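Local structure of cell shape-determining protein MreC (Listeria monocytogenes, 2J5U) at residues M101-I110 against A214-L225. The protein is probably involved in forming and maintaining bacterial cell shape, and assembles into an oligomer of 24 subunits built from 12 dimers. Sequence-based numbering, arbitrary orientation.
Sequences MAVTTPSGLI and ADMYDLNHVTVL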
ATOM      1  N   MET A 101      -0.495 -42.841  61.512  1.00 50.78           N
ATOM      2  CA  MET A 101      -1.637 -42.005  61.167  1.00 47.51           C
ATOM      3  C   MET A 101      -1.833 -41.000  62.312  1.00 49.36           C
ATOM      4  O   MET A 101      -1.596 -41.311  63.483  1.00 49.79           O
ATOM      5  CB  MET A 101      -2.902 -42.856  60.997  1.00 46.37           C
ATOM      6  CG  MET A 101      -3.134 -43.389  59.594  1.00 43.01           C
ATOM      7  SD  MET A 101      -4.542 -44.462  59.435  1.00 44.18           S
ATOM      8  CE  MET A 101      -4.274 -45.122  57.877  1.00 43.92           C
ATOM      9  N   ALA A 102      -2.251 -39.787  61.979  1.00 50.02           N
ATOM     10  CA  ALA A 102      -2.468 -38.765  62.995  1.00 49.57           C
ATOM     11  C   ALA A 102      -3.779 -39.015  63.732  1.00 50.01           C
ATOM     12  O   ALA A 102      -4.741 -39.520  63.152  1.00 49.48           O
ATOM     13  CB  ALA A 102      -2.498 -37.402  62.347  1.00 48.69           C
ATOM     14  N   VAL A 103      -3.814 -38.683  65.016  1.00 49.55           N
ATOM     15  CA  VAL A 103      -5.029 -38.859  65.791  1.00 49.09           C
ATOM     16  C   VAL A 103      -5.354 -37.507  66.374  1.00 50.19           C
ATOM     17  O   VAL A 103      -4.492 -36.861  66.977  1.00 49.07           O
ATOM     18  CB  VAL A 103      -4.857 -39.858  66.936  1.00 50.47           C
ATOM     19  CG1 VAL A 103      -6.170 -39.990  67.685  1.00 50.05           C
ATOM     20  CG2 VAL A 103      -4.415 -41.215  66.398  1.00 47.55           C
ATOM     21  N   THR A 104      -6.604 -37.085  66.200  1.00 51.90           N
ATOM     22  CA  THR A 104      -7.041 -35.775  66.672  1.00 53.96           C
ATOM     23  C   THR A 104      -8.402 -35.750  67.351  1.00 53.18           C
ATOM     24  O   THR A 104      -9.105 -36.758  67.431  1.00 53.06           O
ATOM     25  CB  THR A 104      -7.153 -34.789  65.501  1.00 54.12           C
ATOM     26  OG1 THR A 104      -8.099 -35.302  64.557  1.00 53.46           O
ATOM     27  CG2 THR A 104      -5.821 -34.606  64.813  1.00 56.51           C
ATOM     28  N   THR A 105      -8.750 -34.557  67.821  1.00 53.82           N
ATOM     29  CA  THR A 105     -10.031 -34.271  68.451  1.00 56.26           C
ATOM     30  C   THR A 105     -10.388 -32.917  67.848  1.00 59.75           C
ATOM     31  O   THR A 105      -9.553 -32.284  67.197  1.00 60.57           O
ATOM     32  CB  THR A 105      -9.935 -34.089  69.988  1.00 52.81           C
ATOM     33  OG1 THR A 105      -9.196 -32.899  70.288  1.00 51.08           O
ATOM     34  CG2 THR A 105      -9.267 -35.277  70.628  1.00 51.23           C
ATOM     35  N   PRO A 106     -11.629 -32.460  68.049  1.00 61.81           N
ATOM     36  CA  PRO A 106     -12.060 -31.166  67.511  1.00 61.55           C
ATOM     37  C   PRO A 106     -11.127 -29.990  67.831  1.00 62.07           C
ATOM     38  O   PRO A 106     -10.828 -29.173  66.961  1.00 63.50           O
ATOM     39  CB  PRO A 106     -13.437 -31.001  68.129  1.00 61.51           C
ATOM     40  CG  PRO A 106     -13.949 -32.424  68.106  1.00 61.50           C
ATOM     41  CD  PRO A 106     -12.769 -33.202  68.624  1.00 61.12           C
ATOM     42  N   SER A 107     -10.659 -29.903  69.069  1.00 61.06           N
ATOM     43  CA  SER A 107      -9.788 -28.804  69.449  1.00 60.62           C
ATOM     44  C   SER A 107      -8.296 -28.993  69.170  1.00 60.19           C
ATOM     45  O   SER A 107      -7.478 -28.201  69.645  1.00 60.60           O
ATOM     46  CB  SER A 107     -10.006 -28.457  70.928  1.00 62.62           C
ATOM     47  OG  SER A 107     -10.523 -29.562  71.652  1.00 66.35           O
ATOM     48  N   GLY A 108      -7.924 -30.022  68.411  1.00 59.09           N
ATOM     49  CA  GLY A 108      -6.509 -30.205  68.108  1.00 56.51           C
ATOM     50  C   GLY A 108      -5.929 -31.597  67.916  1.00 55.57           C
ATOM     51  O   GLY A 108      -6.612 -32.620  68.014  1.00 55.68           O
ATOM     52  N   LEU A 109      -4.635 -31.617  67.622  1.00 55.11           N
ATOM     53  CA  LEU A 109      -3.879 -32.850  67.414  1.00 53.13           C
ATOM     54  C   LEU A 109      -3.552 -33.495  68.765  1.00 52.93           C
ATOM     55  O   LEU A 109      -3.125 -32.800  69.695  1.00 49.76           O
ATOM     56  CB  LEU A 109      -2.562 -32.525  66.699  1.00 50.75           C
ATOM     57  CG  LEU A 109      -1.611 -33.702  66.468  1.00 51.45           C
ATOM     58  CD1 LEU A 109      -2.233 -34.603  65.444  1.00 50.76           C
ATOM     59  CD2 LEU A 109      -0.269 -33.254  65.971  1.00 47.69           C
ATOM     60  N   ILE A 110      -3.740 -34.807  68.890  1.00 52.08           N
ATOM     61  CA  ILE A 110      -3.394 -35.444  70.162  1.00 53.75           C
ATOM     62  C   ILE A 110      -2.318 -36.529  70.058  1.00 53.05           C
ATOM     63  O   ILE A 110      -1.762 -36.951  71.066  1.00 52.35           O
ATOM     64  CB  ILE A 110      -4.627 -36.042  70.884  1.00 53.77           C
ATOM     65  CG1 ILE A 110      -5.145 -37.263  70.128  1.00 54.37           C
ATOM     66  CG2 ILE A 110      -5.697 -34.978  71.024  1.00 54.10           C
ATOM     67  CD1 ILE A 110      -6.119 -38.080  70.901  1.00 56.45           C
ATOM     68  N   ALA A 214      -5.635 -29.020  72.156  1.00 63.13           N
ATOM     69  CA  ALA A 214      -6.454 -30.116  72.631  1.00 64.39           C
ATOM     70  C   ALA A 214      -6.054 -30.463  74.057  1.00 64.60           C
ATOM     71  O   ALA A 214      -4.879 -30.422  74.403  1.00 63.89           O
ATOM     72  CB  ALA A 214      -6.274 -31.329  71.727  1.00 64.46           C
ATOM     73  N   ASP A 215      -7.040 -30.773  74.892  1.00 66.64           N
ATOM     74  CA  ASP A 215      -6.756 -31.160  76.267  1.00 67.82           C
ATOM     75  C   ASP A 215      -6.579 -32.667  76.240  1.00 68.16           C
ATOM     76  O   ASP A 215      -7.527 -33.397  75.941  1.00 67.84           O
ATOM     77  CB  ASP A 215      -7.917 -30.821  77.189  1.00 71.12           C
ATOM     78  CG  ASP A 215      -7.779 -31.488  78.549  1.00 74.06           C
ATOM     79  OD1 ASP A 215      -6.801 -31.172  79.274  1.00 72.18           O
ATOM     80  OD2 ASP A 215      -8.637 -32.339  78.879  1.00 75.83           O
ATOM     81  N   MET A 216      -5.384 -33.143  76.568  1.00 67.22           N
ATOM     82  CA  MET A 216      -5.138 -34.572  76.512  1.00 65.68           C
ATOM     83  C   MET A 216      -5.250 -35.311  77.841  1.00 66.64           C
ATOM     84  O   MET A 216      -5.038 -36.523  77.900  1.00 67.14           O
ATOM     85  CB  MET A 216      -3.775 -34.799  75.858  1.00 64.34           C
ATOM     86  CG  MET A 216      -3.735 -34.237  74.448  1.00 62.78           C
ATOM     87  SD  MET A 216      -2.106 -33.850  73.859  1.00 62.39           S
ATOM     88  CE  MET A 216      -1.720 -35.308  73.184  1.00 63.89           C
ATOM     89  N   TYR A 217      -5.608 -34.598  78.903  1.00 68.04           N
ATOM     90  CA  TYR A 217      -5.741 -35.238  80.209  1.00 69.10           C
ATOM     91  C   TYR A 217      -6.954 -36.140  80.296  1.00 67.84           C
ATOM     92  O   TYR A 217      -6.966 -37.101  81.056  1.00 67.23           O
ATOM     93  CB  TYR A 217      -5.816 -34.204  81.329  1.00 72.36           C
ATOM     94  CG  TYR A 217      -6.049 -34.820  82.701  1.00 77.00           C
ATOM     95  CD1 TYR A 217      -7.323 -34.812  83.293  1.00 78.61           C
ATOM     96  CD2 TYR A 217      -5.002 -35.445  83.393  1.00 78.22           C
ATOM     97  CE1 TYR A 217      -7.549 -35.413  84.543  1.00 80.59           C
ATOM     98  CE2 TYR A 217      -5.213 -36.049  84.639  1.00 80.10           C
ATOM     99  CZ  TYR A 217      -6.485 -36.031  85.208  1.00 81.89           C
ATOM    100  OH  TYR A 217      -6.685 -36.643  86.431  1.00 82.12           O
ATOM    101  N   ASP A 218      -7.979 -35.836  79.518  1.00 67.84           N
ATOM    102  CA  ASP A 218      -9.182 -36.646  79.544  1.00 68.99           C
ATOM    103  C   ASP A 218      -9.628 -36.905  78.113  1.00 68.44           C
ATOM    104  O   ASP A 218     -10.279 -36.073  77.495  1.00 70.09           O
ATOM    105  CB  ASP A 218     -10.269 -35.906  80.326  1.00 72.03           C
ATOM    106  CG  ASP A 218     -11.535 -36.730  80.503  1.00 76.34           C
ATOM    107  OD1 ASP A 218     -12.507 -36.175  81.056  1.00 80.49           O
ATOM    108  OD2 ASP A 218     -11.573 -37.919  80.103  1.00 78.38           O
ATOM    109  N   LEU A 219      -9.284 -38.065  77.581  1.00 67.08           N
ATOM    110  CA  LEU A 219      -9.646 -38.374  76.208  1.00 65.20           C
ATOM    111  C   LEU A 219     -10.701 -39.445  76.131  1.00 65.46           C
ATOM    112  O   LEU A 219     -10.646 -40.427  76.863  1.00 67.05           O
ATOM    113  CB  LEU A 219      -8.422 -38.857  75.433  1.00 63.68           C
ATOM    114  CG  LEU A 219      -7.223 -37.928  75.313  1.00 62.71           C
ATOM    115  CD1 LEU A 219      -6.032 -38.726  74.848  1.00 63.56           C
ATOM    116  CD2 LEU A 219      -7.533 -36.810  74.350  1.00 63.66           C
ATOM    117  N   ASN A 220     -11.660 -39.257  75.237  1.00 64.71           N
ATOM    118  CA  ASN A 220     -12.693 -40.246  75.043  1.00 64.96           C
ATOM    119  C   ASN A 220     -12.918 -40.423  73.558  1.00 64.05           C
ATOM    120  O   ASN A 220     -12.484 -41.414  72.973  1.00 64.60           O
ATOM    121  CB  ASN A 220     -13.993 -39.827  75.698  1.00 69.58           C
ATOM    122  CG  ASN A 220     -15.078 -40.877  75.531  1.00 74.74           C
ATOM    123  OD1 ASN A 220     -16.266 -40.585  75.664  1.00 77.39           O
ATOM    124  ND2 ASN A 220     -14.668 -42.116  75.238  1.00 76.66           N
ATOM    125  N   HIS A 221     -13.603 -39.465  72.943  1.00 63.31           N
ATOM    126  CA  HIS A 221     -13.855 -39.532  71.509  1.00 62.86           C
ATOM    127  C   HIS A 221     -12.679 -38.951  70.749  1.00 61.26           C
ATOM    128  O   HIS A 221     -12.154 -37.887  71.092  1.00 60.14           O
ATOM    129  CB  HIS A 221     -15.152 -38.826  71.172  1.00 65.77           C
ATOM    130  CG  HIS A 221     -16.348 -39.552  71.691  1.00 71.51           C
ATOM    131  ND1 HIS A 221     -16.581 -40.883  71.410  1.00 74.39           N
ATOM    132  CD2 HIS A 221     -17.345 -39.162  72.520  1.00 73.14           C
ATOM    133  CE1 HIS A 221     -17.668 -41.282  72.046  1.00 74.61           C
ATOM    134  NE2 HIS A 221     -18.151 -40.257  72.725  1.00 76.22           N
ATOM    135  N   VAL A 222     -12.283 -39.659  69.700  1.00 57.86           N
ATOM    136  CA  VAL A 222     -11.107 -39.291  68.941  1.00 55.86           C
ATOM    137  C   VAL A 222     -11.215 -39.608  67.448  1.00 55.74           C
ATOM    138  O   VAL A 222     -12.043 -40.426  67.035  1.00 57.28           O
ATOM    139  CB  VAL A 222      -9.923 -40.047  69.580  1.00 56.19           C
ATOM    140  CG1 VAL A 222      -9.088 -40.748  68.540  1.00 53.55           C
ATOM    141  CG2 VAL A 222      -9.124 -39.104  70.411  1.00 53.78           C
ATOM    142  N   THR A 223     -10.372 -38.978  66.634  1.00 53.98           N
ATOM    143  CA  THR A 223     -10.411 -39.221  65.186  1.00 54.36           C
ATOM    144  C   THR A 223      -9.062 -39.532  64.522  1.00 52.24           C
ATOM    145  O   THR A 223      -8.101 -38.759  64.618  1.00 52.05           O
ATOM    146  CB  THR A 223     -11.048 -38.028  64.448  1.00 54.82           C
ATOM    147  OG1 THR A 223     -12.326 -37.760  65.023  1.00 58.36           O
ATOM    148  CG2 THR A 223     -11.246 -38.349  62.980  1.00 54.53           C
ATOM    149  N   VAL A 224      -9.007 -40.668  63.837  1.00 50.89           N
ATOM    150  CA  VAL A 224      -7.791 -41.091  63.151  1.00 51.32           C
ATOM    151  C   VAL A 224      -7.846 -40.635  61.688  1.00 52.62           C
ATOM    152  O   VAL A 224      -8.784 -40.953  60.966  1.00 52.66           O
ATOM    153  CB  VAL A 224      -7.629 -42.631  63.204  1.00 49.37           C
ATOM    154  CG1 VAL A 224      -6.337 -43.050  62.536  1.00 49.95           C
ATOM    155  CG2 VAL A 224      -7.633 -43.103  64.628  1.00 48.05           C
ATOM    156  N   LEU A 225      -6.830 -39.892  61.262  1.00 54.39           N
ATOM    157  CA  LEU A 225      -6.755 -39.375  59.899  1.00 53.87           C
ATOM    158  C   LEU A 225      -5.849 -40.149  58.946  1.00 53.79           C
ATOM    159  O   LEU A 225      -4.662 -40.301  59.196  1.00 53.71           O
ATOM    160  CB  LEU A 225      -6.275 -37.919  59.918  1.00 51.93           C
ATOM    161  CG  LEU A 225      -6.907 -37.006  60.967  1.00 53.26           C
ATOM    162  CD1 LEU A 225      -6.351 -35.602  60.824  1.00 51.70           C
ATOM    163  CD2 LEU A 225      -8.420 -37.021  60.812  1.00 51.24           C
TER
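Strands 102-105 and 221-225 run antiparallel, their segment axes 4.5 Å apart at closest approach and 144° between N-to-C directions. Thr104 and Thr223 form the hydrogen-bonded pair: Thr104 N donates to Thr223 O at 2.7 Å and Thr223 N returns a bond to Thr104 O. Beyond the non-hydrogen-bonded pair Val103–Val224, whose facing CA atoms lie 4.4 Å apart, Leu225 N meets Ala102 O with an N-H...O angle of 172°. Thr223 O also accepts a CA-H...O contact from Val103 and a weak bond from Thr104 OG1, which a chi1 of 60° places between its own N and carbonyl carbon.

Side chains alternate between the two faces. On one, Val103 CG2 meets Val224 CG2 obliquely. On the other, Leu225 crosses Thr104 at about a right angle, with Leu225 CD1 4.1 Å from Thr104 CG2. Met101, just before the strand, sets CB against Val224 CG1 at 3.8 Å, those side chains also crossing near a right angle. Past the type I turn Thr105–Gly108, Ile110 packs against the loop before strand 221-225. With CG1 held between its backbone N and carbonyl carbon, CD1 reaches Leu219 CD2 tip to tip at 3.9 Å, while CG2, anti to the carbonyl carbon, packs on Ala214 CB at 3.8 Å. Thr105 contributes from both branches, OG1 against Ala214 CB and CG2 against Val222 CG2.

The pairing joins the last strand of the six-stranded antiparallel barrel, 221-227, part of the MreC barrel core, to the hairpin of 102-105 and 108-116, although the entire second barrel lies between them in sequence. Val123 and Val113 adjoin Val103, whereas Ile189 packs on Thr104; Thr223 and Leu225 touch strand 68-77. At the turn, Pro106 and Ser107 pack on Glu37 and Glu36 from helix 31-58 of the second subunit.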